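Local coordinates for nitrogenase molybdenum-iron protein beta chain (Clostridium pasteurianum, PDB 4WN9) that forms part of the molybdenum-iron component of nitrogenase, which reduces dinitrogen to ammonium, and shares an [8Fe-7S] cluster with the alpha chain, at residues S57-E62 and Y417-N422; V179-M184 and P202-V207. All coordinates share one frame; numbering follows the deposited sequence.

Contact 1 of 2, residues S57-E62 and Y417-N422; sequences SRHFKE and YGHYYN. With FE (Fe (III) ion), chain M; PRO (proline), chain K.
His59 and His419 meet as a T-shaped aromatic pair. The edge of His419 points at one face of His59, with the ring centroids 4.9 Å apart and the planes at 89°. The touching atom is CE1 of His419, 3.6 Å from NE2 of His59 and nearer the rim of that ring than its centre. His59 has its CG anti to the backbone N (chi1 173°), which swings the imidazole toward His419. The same ring is tied through ND1 to the backbone N of Ile413.

Tyr420 packs against the last turn of the helix. Phe60 O sits over one face of the Tyr420 ring, 3.4 Å from Tyr420 CZ and toward the ring's rim. That oxygen also accepts a bond from an iron-bound water. CB of Tyr420 touches CD1 of Phe60 at 3.8 Å, and the two side chains run past each other in opposite directions.

The segment 57-62 is the C-terminal end of helix 46-60. Lys61 leaves the helix with positive phi, and the chain turns into an inter-subunit metal site. Lys61 O binds an iron(III) ion at 2.0 Å, and Glu62 binds the same ion through OE2. Two waters, together with Asp301 and Asp305 of the second subunit, complete the site.

The Lys61 side chain is bent at chi2 (-45°) and crosses Tyr417 at about a right angle. Lys61 CE approaches Tyr417 CE2 at 3.7 Å, while CG packs against OH of Tyr420. Lys61 NZ donates to Arg58 O, 2.9 Å away and on a lone pair in the carbonyl plane, and also bonds Met414 O. The hydroxyl of Tyr417 pairs with the terminal carboxylate of Arg458 of the second subunit.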
ATOM      1  N   SER B  57       0.146  16.960  15.558  1.00 11.18           N
ATOM      2  CA  SER B  57      -0.594  15.831  16.151  1.00 13.10           C
ATOM      3  C   SER B  57      -1.318  15.001  15.119  1.00 12.77           C
ATOM      4  O   SER B  57      -1.337  13.775  15.216  1.00 14.80           O
ATOM      5  CB  SER B  57      -1.571  16.294  17.235  1.00 13.85           C
ATOM      6  OG  SER B  57      -0.855  16.573  18.440  1.00 14.67           O
ATOM      7  N   ARG B  58      -1.910  15.664  14.129  1.00 13.19           N
ATOM      8  CA  ARG B  58      -2.612  14.980  13.040  1.00 11.24           C
ATOM      9  C   ARG B  58      -1.702  14.150  12.132  1.00 11.30           C
ATOM     10  O   ARG B  58      -2.109  13.097  11.626  1.00 10.64           O
ATOM     11  CB  ARG B  58      -3.347  16.001  12.204  1.00 12.18           C
ATOM     12  CG  ARG B  58      -4.544  16.613  12.907  1.00 11.71           C
ATOM     13  CD  ARG B  58      -5.158  17.717  12.072  1.00 12.74           C
ATOM     14  NE  ARG B  58      -6.423  18.119  12.672  1.00 15.38           N
ATOM     15  CZ  ARG B  58      -7.005  19.290  12.476  1.00 15.50           C
ATOM     16  NH1 ARG B  58      -6.444  20.196  11.679  1.00 14.87           N
ATOM     17  NH2 ARG B  58      -8.141  19.560  13.104  1.00 15.27           N
ATOM     18  N   HIS B  59      -0.465  14.605  11.948  1.00  9.72           N
ATOM     19  CA  HIS B  59       0.507  13.881  11.128  1.00 11.28           C
ATOM     20  C   HIS B  59       1.030  12.644  11.863  1.00 11.03           C
ATOM     21  O   HIS B  59       0.996  11.528  11.331  1.00 11.75           O
ATOM     22  CB  HIS B  59       1.647  14.835  10.711  1.00 11.41           C
ATOM     23  CG  HIS B  59       2.787  14.164   9.999  1.00 14.66           C
ATOM     24  ND1 HIS B  59       2.970  14.249   8.633  1.00 15.32           N
ATOM     25  CD2 HIS B  59       3.789  13.375  10.461  1.00 13.50           C
ATOM     26  CE1 HIS B  59       4.030  13.545   8.283  1.00 16.02           C
ATOM     27  NE2 HIS B  59       4.557  13.020   9.378  1.00 15.68           N
ATOM     28  N   PHE B  60       1.495  12.828  13.103  1.00 10.74           N
ATOM     29  CA  PHE B  60       2.182  11.780  13.813  1.00 11.49           C
ATOM     30  C   PHE B  60       1.289  10.880  14.680  1.00 14.42           C
ATOM     31  O   PHE B  60       1.712   9.806  15.090  1.00 17.70           O
ATOM     32  CB  PHE B  60       3.252  12.405  14.692  1.00 12.63           C
ATOM     33  CG  PHE B  60       4.403  12.938  13.929  1.00 11.61           C
ATOM     34  CD1 PHE B  60       5.340  12.082  13.397  1.00 11.45           C
ATOM     35  CD2 PHE B  60       4.536  14.288  13.722  1.00 11.57           C
ATOM     36  CE1 PHE B  60       6.403  12.564  12.680  1.00 10.46           C
ATOM     37  CE2 PHE B  60       5.608  14.777  13.019  1.00 11.63           C
ATOM     38  CZ  PHE B  60       6.532  13.907  12.492  1.00 11.41           C
ATOM     39  N   LYS B  61       0.067  11.325  14.955  1.00 14.42           N
ATOM     40  CA  LYS B  61      -0.791  10.672  15.902  1.00 14.29           C
ATOM     41  C   LYS B  61      -0.035  10.573  17.247  1.00 17.39           C
ATOM     42  O   LYS B  61       0.093   9.511  17.841  1.00 15.99           O
ATOM     43  CB  LYS B  61      -1.242   9.297  15.406  1.00 14.05           C
ATOM     44  CG  LYS B  61      -1.821   9.220  14.006  1.00 11.73           C
ATOM     45  CD  LYS B  61      -2.827  10.314  13.677  1.00 12.07           C
ATOM     46  CE  LYS B  61      -3.649   9.979  12.421  1.00 11.92           C
ATOM     47  NZ  LYS B  61      -4.301  11.242  11.910  1.00 14.10           N
ATOM     48  N   GLU B  62       0.488  11.716  17.688  1.00 18.47           N
ATOM     49  CA  GLU B  62       1.310  11.823  18.885  1.00 14.38           C
ATOM     50  C   GLU B  62       1.003  13.162  19.516  1.00 18.21           C
ATOM     51  O   GLU B  62       0.648  14.122  18.830  1.00 16.04           O
ATOM     52  CB  GLU B  62       2.813  11.776  18.540  1.00 13.67           C
ATOM     53  CG  GLU B  62       3.391  10.401  18.238  1.00 13.58           C
ATOM     54  CD  GLU B  62       3.392   9.487  19.438  1.00 15.10           C
ATOM     55  OE1 GLU B  62       4.239   9.713  20.318  1.00 18.89           O
ATOM     56  OE2 GLU B  62       2.581   8.534  19.481  1.00 17.73           O
ATOM     57  N   TYR B 417      -1.887   5.481   9.111  1.00 14.22           N
ATOM     58  CA  TYR B 417      -1.374   5.017  10.398  1.00 13.15           C
ATOM     59  C   TYR B 417      -0.087   4.224  10.227  1.00 14.43           C
ATOM     60  O   TYR B 417      -0.048   3.172   9.588  1.00 12.98           O
ATOM     61  CB  TYR B 417      -2.441   4.189  11.119  1.00 15.09           C
ATOM     62  CG  TYR B 417      -3.567   5.067  11.576  1.00 12.86           C
ATOM     63  CD1 TYR B 417      -4.631   5.373  10.745  1.00 13.06           C
ATOM     64  CD2 TYR B 417      -3.527   5.655  12.829  1.00 13.11           C
ATOM     65  CE1 TYR B 417      -5.624   6.255  11.158  1.00 12.51           C
ATOM     66  CE2 TYR B 417      -4.503   6.487  13.247  1.00 12.69           C
ATOM     67  CZ  TYR B 417      -5.553   6.792  12.416  1.00 12.79           C
ATOM     68  OH  TYR B 417      -6.507   7.669  12.884  1.00 14.83           O
ATOM     69  N   GLY B 418       0.980   4.752  10.818  1.00 13.94           N
ATOM     70  CA  GLY B 418       2.254   4.072  10.860  1.00 14.87           C
ATOM     71  C   GLY B 418       3.266   4.506   9.808  1.00 13.87           C
ATOM     72  O   GLY B 418       4.376   4.007   9.790  1.00 15.97           O
ATOM     73  N   HIS B 419       2.908   5.458   8.954  1.00 15.67           N
ATOM     74  CA  HIS B 419       3.826   5.912   7.918  1.00 13.06           C
ATOM     75  C   HIS B 419       5.042   6.571   8.537  1.00 13.36           C
ATOM     76  O   HIS B 419       6.118   6.520   7.967  1.00 13.02           O
ATOM     77  CB  HIS B 419       3.136   6.882   6.966  1.00 12.71           C
ATOM     78  CG  HIS B 419       2.585   8.103   7.637  1.00 12.53           C
ATOM     79  ND1 HIS B 419       3.328   9.244   7.847  1.00 11.94           N
ATOM     80  CD2 HIS B 419       1.357   8.357   8.132  1.00 11.28           C
ATOM     81  CE1 HIS B 419       2.580  10.140   8.465  1.00 12.31           C
ATOM     82  NE2 HIS B 419       1.378   9.625   8.643  1.00 12.55           N
ATOM     83  N   TYR B 420       4.870   7.169   9.714  1.00 12.95           N
ATOM     84  CA  TYR B 420       5.965   7.876  10.383  1.00 12.81           C
ATOM     85  C   TYR B 420       6.999   6.900  10.950  1.00 16.25           C
ATOM     86  O   TYR B 420       7.984   7.342  11.535  1.00 15.60           O
ATOM     87  CB  TYR B 420       5.421   8.817  11.478  1.00 13.35           C
ATOM     88  CG  TYR B 420       4.160   8.265  12.066  1.00 13.26           C
ATOM     89  CD1 TYR B 420       4.208   7.241  13.001  1.00 13.72           C
ATOM     90  CD2 TYR B 420       2.930   8.670  11.613  1.00 14.35           C
ATOM     91  CE1 TYR B 420       3.059   6.672  13.493  1.00 13.71           C
ATOM     92  CE2 TYR B 420       1.774   8.100  12.109  1.00 13.70           C
ATOM     93  CZ  TYR B 420       1.857   7.098  13.047  1.00 14.32           C
ATOM     94  OH  TYR B 420       0.715   6.509  13.522  1.00 15.57           O
ATOM     95  N   TYR B 421       6.803   5.588  10.776  1.00 16.96           N
ATOM     96  CA  TYR B 421       7.860   4.647  11.163  1.00 20.28           C
ATOM     97  C   TYR B 421       8.763   4.263   9.982  1.00 17.93           C
ATOM     98  O   TYR B 421       9.661   3.468  10.130  1.00 22.10           O
ATOM     99  CB  TYR B 421       7.278   3.399  11.865  1.00 18.43           C
ATOM    100  CG  TYR B 421       6.507   3.705  13.137  1.00 15.89           C
ATOM    101  CD1 TYR B 421       7.061   4.458  14.176  1.00 19.42           C
ATOM    102  CD2 TYR B 421       5.245   3.254  13.303  1.00 14.47           C
ATOM    103  CE1 TYR B 421       6.326   4.743  15.335  1.00 16.86           C
ATOM    104  CE2 TYR B 421       4.521   3.533  14.431  1.00 17.43           C
ATOM    105  CZ  TYR B 421       5.065   4.272  15.458  1.00 16.87           C
ATOM    106  OH  TYR B 421       4.269   4.506  16.593  1.00 22.84           O
ATOM    107  N   ASN B 422       8.543   4.858   8.819  1.00 20.27           N
ATOM    108  CA  ASN B 422       9.243   4.446   7.608  1.00 22.32           C
ATOM    109  C   ASN B 422      10.045   5.570   6.999  1.00 18.05           C
ATOM    110  O   ASN B 422       9.497   6.635   6.722  1.00 16.95           O
ATOM    111  CB  ASN B 422       8.249   3.956   6.545  1.00 26.80           C
ATOM    112  CG  ASN B 422       7.545   2.676   6.949  1.00 34.05           C
ATOM    113  OD1 ASN B 422       8.122   1.812   7.625  1.00 34.70           O
ATOM    114  ND2 ASN B 422       6.285   2.546   6.532  1.00 33.03           N
TER
HETATM  115 FE    FE M 504       0.818   7.711  18.506  0.59 17.86          FE
HETATM  116  N   PRO K 502       7.448  15.153   9.026  1.00 20.65           N
HETATM  117  CA  PRO K 502       7.958  15.424   7.711  1.00 21.60           C
HETATM  118  C   PRO K 502       8.491  14.225   6.942  1.00 20.62           C
HETATM  119  O   PRO K 502       8.143  13.060   7.189  1.00 26.25           O
HETATM  120  CB  PRO K 502       9.028  16.466   7.988  1.00 18.38           C
HETATM  121  CG  PRO K 502       8.554  17.177   9.227  1.00 16.81           C
HETATM  122  CD  PRO K 502       7.437  16.390   9.821  1.00 17.83           C
HETATM  123  OXT PRO K 502       9.253  14.444   6.021  1.00 18.24           O
HETATM  124  O   HOH W   1       2.007   7.623  16.786  1.00 12.50           O
HETATM  125  O   HOH W   2      -0.259   7.817  20.286  1.00 14.99           O

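Contact 2 of 2, residues V179-M184 and P202-V207; sequences VGPADM and PDTSGV. With PRO (proline), chain K.
Met184 reaches from the first turn of helix 181-194 to the loop 202-207. Met184 SD receives a weak hydrogen bond from Thr204 N, 3.3 Å away, at an N-H...S angle of 161°. Thr204 OG1 comes closer still, 3.1 Å from Met184 SD. That hydroxyl also bonds Tyr30 OH, in helix 24-32. The methyl CE of Met184 lies 3.8 Å from Pro202 O, a buried oxygen with no polar partner in the model. Nearer the backbone, CB of Met184 passes Asp203 OD1.

Thr204 holds OG1 between its backbone N and carbonyl carbon (chi1 55°). There Thr204 OG1 touches both Pro181 CB and Pro181 CD, each at 3.7 Å. The backbone O of Pro181 meets Ser205 CB.

The loop keeps its shape through Asp203 OD1, which accepts from both Ser205 OG and Ser205 N. OG lies on the syn lone pair, whereas N comes from above the carboxylate plane. The bond from N, two residues on, closes an Asx turn. Strands 172-175 and 198-200 are parallel neighbours joined by helix 181-194. The contact links the segments that follow their C-terminal ends, in a beta-alpha-beta crossover.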
ATOM      1  N   VAL B 179      12.941  16.863   7.695  1.00 13.78           N
ATOM      2  CA  VAL B 179      12.579  15.468   7.432  1.00 14.23           C
ATOM      3  C   VAL B 179      11.964  14.820   8.679  1.00 13.15           C
ATOM      4  O   VAL B 179      12.048  15.347   9.786  1.00 14.46           O
ATOM      5  CB  VAL B 179      13.810  14.644   7.005  1.00 14.87           C
ATOM      6  CG1 VAL B 179      14.416  15.173   5.711  1.00 16.95           C
ATOM      7  CG2 VAL B 179      14.838  14.624   8.129  1.00 15.09           C
ATOM      8  N   GLY B 180      11.331  13.674   8.495  1.00 12.83           N
ATOM      9  CA  GLY B 180      10.603  13.043   9.580  1.00 12.75           C
ATOM     10  C   GLY B 180      11.536  12.347  10.566  1.00 13.52           C
ATOM     11  O   GLY B 180      12.702  12.098  10.260  1.00 12.73           O
ATOM     12  N   PRO B 181      11.028  12.013  11.740  1.00 13.68           N
ATOM     13  CA  PRO B 181      11.847  11.220  12.676  1.00 15.56           C
ATOM     14  C   PRO B 181      12.376   9.875  12.147  1.00 15.81           C
ATOM     15  O   PRO B 181      13.474   9.427  12.560  1.00 12.29           O
ATOM     16  CB  PRO B 181      10.903  10.982  13.868  1.00 17.85           C
ATOM     17  CG  PRO B 181       9.512  11.294  13.361  1.00 16.48           C
ATOM     18  CD  PRO B 181       9.707  12.350  12.302  1.00 16.08           C
ATOM     19  N   ALA B 182      11.612   9.204  11.282  1.00 13.23           N
ATOM     20  CA  ALA B 182      12.098   7.976  10.638  1.00 15.49           C
ATOM     21  C   ALA B 182      13.373   8.205   9.812  1.00 15.79           C
ATOM     22  O   ALA B 182      14.276   7.339   9.728  1.00 15.19           O
ATOM     23  CB  ALA B 182      11.008   7.376   9.759  1.00 16.81           C
ATOM     24  N   ASP B 183      13.417   9.361   9.174  1.00 14.21           N
ATOM     25  CA  ASP B 183      14.517   9.764   8.331  1.00 16.15           C
ATOM     26  C   ASP B 183      15.724  10.072   9.203  1.00 17.60           C
ATOM     27  O   ASP B 183      16.832   9.721   8.854  1.00 19.56           O
ATOM     28  CB  ASP B 183      14.139  11.006   7.503  1.00 14.46           C
ATOM     29  CG  ASP B 183      12.992  10.733   6.523  1.00 15.14           C
ATOM     30  OD1 ASP B 183      12.948   9.631   5.931  1.00 13.46           O
ATOM     31  OD2 ASP B 183      12.144  11.632   6.350  1.00 14.08           O
ATOM     32  N   MET B 184      15.481  10.696  10.345  1.00 20.21           N
ATOM     33  CA  MET B 184      16.538  10.987  11.307  1.00 21.27           C
ATOM     34  C   MET B 184      17.144   9.686  11.842  1.00 23.50           C
ATOM     35  O   MET B 184      18.360   9.555  11.835  1.00 22.10           O
ATOM     36  CB  MET B 184      16.008  11.875  12.422  1.00 20.66           C
ATOM     37  CG  MET B 184      15.800  13.310  11.986  1.00 19.33           C
ATOM     38  SD  MET B 184      14.402  14.119  12.806  1.00 19.16           S
ATOM     39  CE  MET B 184      14.610  15.747  12.131  1.00 16.61           C
ATOM     40  N   PRO B 202      18.342  19.392  14.578  1.00 19.01           N
ATOM     41  CA  PRO B 202      17.467  18.870  15.602  1.00 17.55           C
ATOM     42  C   PRO B 202      17.269  17.415  15.334  1.00 17.70           C
ATOM     43  O   PRO B 202      17.526  16.984  14.228  1.00 23.63           O
ATOM     44  CB  PRO B 202      16.148  19.608  15.361  1.00 17.71           C
ATOM     45  CG  PRO B 202      16.495  20.801  14.591  1.00 18.27           C
ATOM     46  CD  PRO B 202      17.706  20.447  13.784  1.00 17.72           C
ATOM     47  N   ASP B 203      16.846  16.658  16.330  1.00 16.84           N
ATOM     48  CA  ASP B 203      16.552  15.270  16.128  1.00 19.44           C
ATOM     49  C   ASP B 203      15.226  14.969  16.825  1.00 19.91           C
ATOM     50  O   ASP B 203      15.159  14.937  18.055  1.00 21.97           O
ATOM     51  CB  ASP B 203      17.722  14.390  16.631  1.00 18.66           C
ATOM     52  CG  ASP B 203      17.372  12.929  16.658  1.00 23.96           C
ATOM     53  OD1 ASP B 203      16.398  12.532  15.976  1.00 21.47           O
ATOM     54  OD2 ASP B 203      18.025  12.174  17.399  1.00 22.79           O
ATOM     55  N   THR B 204      14.158  14.758  16.039  1.00 19.25           N
ATOM     56  CA  THR B 204      12.831  14.474  16.627  1.00 17.51           C
ATOM     57  C   THR B 204      12.543  13.004  16.893  1.00 17.98           C
ATOM     58  O   THR B 204      11.473  12.652  17.428  1.00 19.50           O
ATOM     59  CB  THR B 204      11.667  15.016  15.770  1.00 17.54           C
ATOM     60  OG1 THR B 204      11.753  14.508  14.420  1.00 17.12           O
ATOM     61  CG2 THR B 204      11.672  16.525  15.782  1.00 16.88           C
ATOM     62  N   SER B 205      13.465  12.125  16.525  1.00 18.22           N
ATOM     63  CA  SER B 205      13.258  10.701  16.820  1.00 19.75           C
ATOM     64  C   SER B 205      13.215  10.523  18.339  1.00 19.56           C
ATOM     65  O   SER B 205      13.970  11.170  19.072  1.00 20.09           O
ATOM     66  CB  SER B 205      14.352   9.828  16.182  1.00 18.91           C
ATOM     67  OG  SER B 205      15.623  10.022  16.802  1.00 21.98           O
ATOM     68  N   GLY B 206      12.313   9.662  18.787  1.00 17.98           N
ATOM     69  CA  GLY B 206      12.043   9.443  20.180  1.00 18.77           C
ATOM     70  C   GLY B 206      11.238  10.567  20.797  1.00 21.94           C
ATOM     71  O   GLY B 206      11.076  10.621  22.028  1.00 23.67           O
ATOM     72  N   VAL B 207      10.731  11.463  19.953  1.00 20.61           N
ATOM     73  CA  VAL B 207       9.926  12.573  20.424  1.00 20.14           C
ATOM     74  C   VAL B 207       8.553  12.577  19.751  1.00 19.20           C
ATOM     75  O   VAL B 207       7.538  12.641  20.429  1.00 20.45           O
ATOM     76  CB  VAL B 207      10.582  13.934  20.150  1.00 19.15           C
ATOM     77  CG1 VAL B 207       9.711  15.045  20.685  1.00 17.87           C
ATOM     78  CG2 VAL B 207      11.985  14.016  20.741  1.00 19.02           C
TER
HETATM   79  N   PRO K 502       7.448  15.153   9.026  1.00 20.65           N
HETATM   80  CA  PRO K 502       7.958  15.424   7.711  1.00 21.60           C
HETATM   81  C   PRO K 502       8.491  14.225   6.942  1.00 20.62           C
HETATM   82  O   PRO K 502       8.143  13.060   7.189  1.00 26.25           O
HETATM   83  CB  PRO K 502       9.028  16.466   7.988  1.00 18.38           C
HETATM   84  CG  PRO K 502       8.554  17.177   9.227  1.00 16.81           C
HETATM   85  CD  PRO K 502       7.437  16.390   9.821  1.00 17.83           C
HETATM   86  OXT PRO K 502       9.253  14.444   6.021  1.00 18.24           O

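How the contacts relate
The two contacts have centres about 12 Å apart and touch directly. Phe60 CE1 of contact 1 meets Pro181 CD of contact 2 at 3.3 Å. Ala182 CB packs against the backbone of Tyr420 to Asn422, coming 3.4 Å from Asn422 C. A bound proline touches both contacts. N of the proline ligand is 3.6 Å from His59 NE2, while its C is 3.3 Å from Gly180 N. Lys424 NZ bonds this ligand and also pairs with Asp183. Along the chain, contact 2 is nested within the loop closed by contact 1. Both lie away from the residues that bind the [8Fe-7S] cluster; Lys61 is about 11 Å from the bound 3-hydroxy-3-carboxy-adipic acid, measured from its side chain.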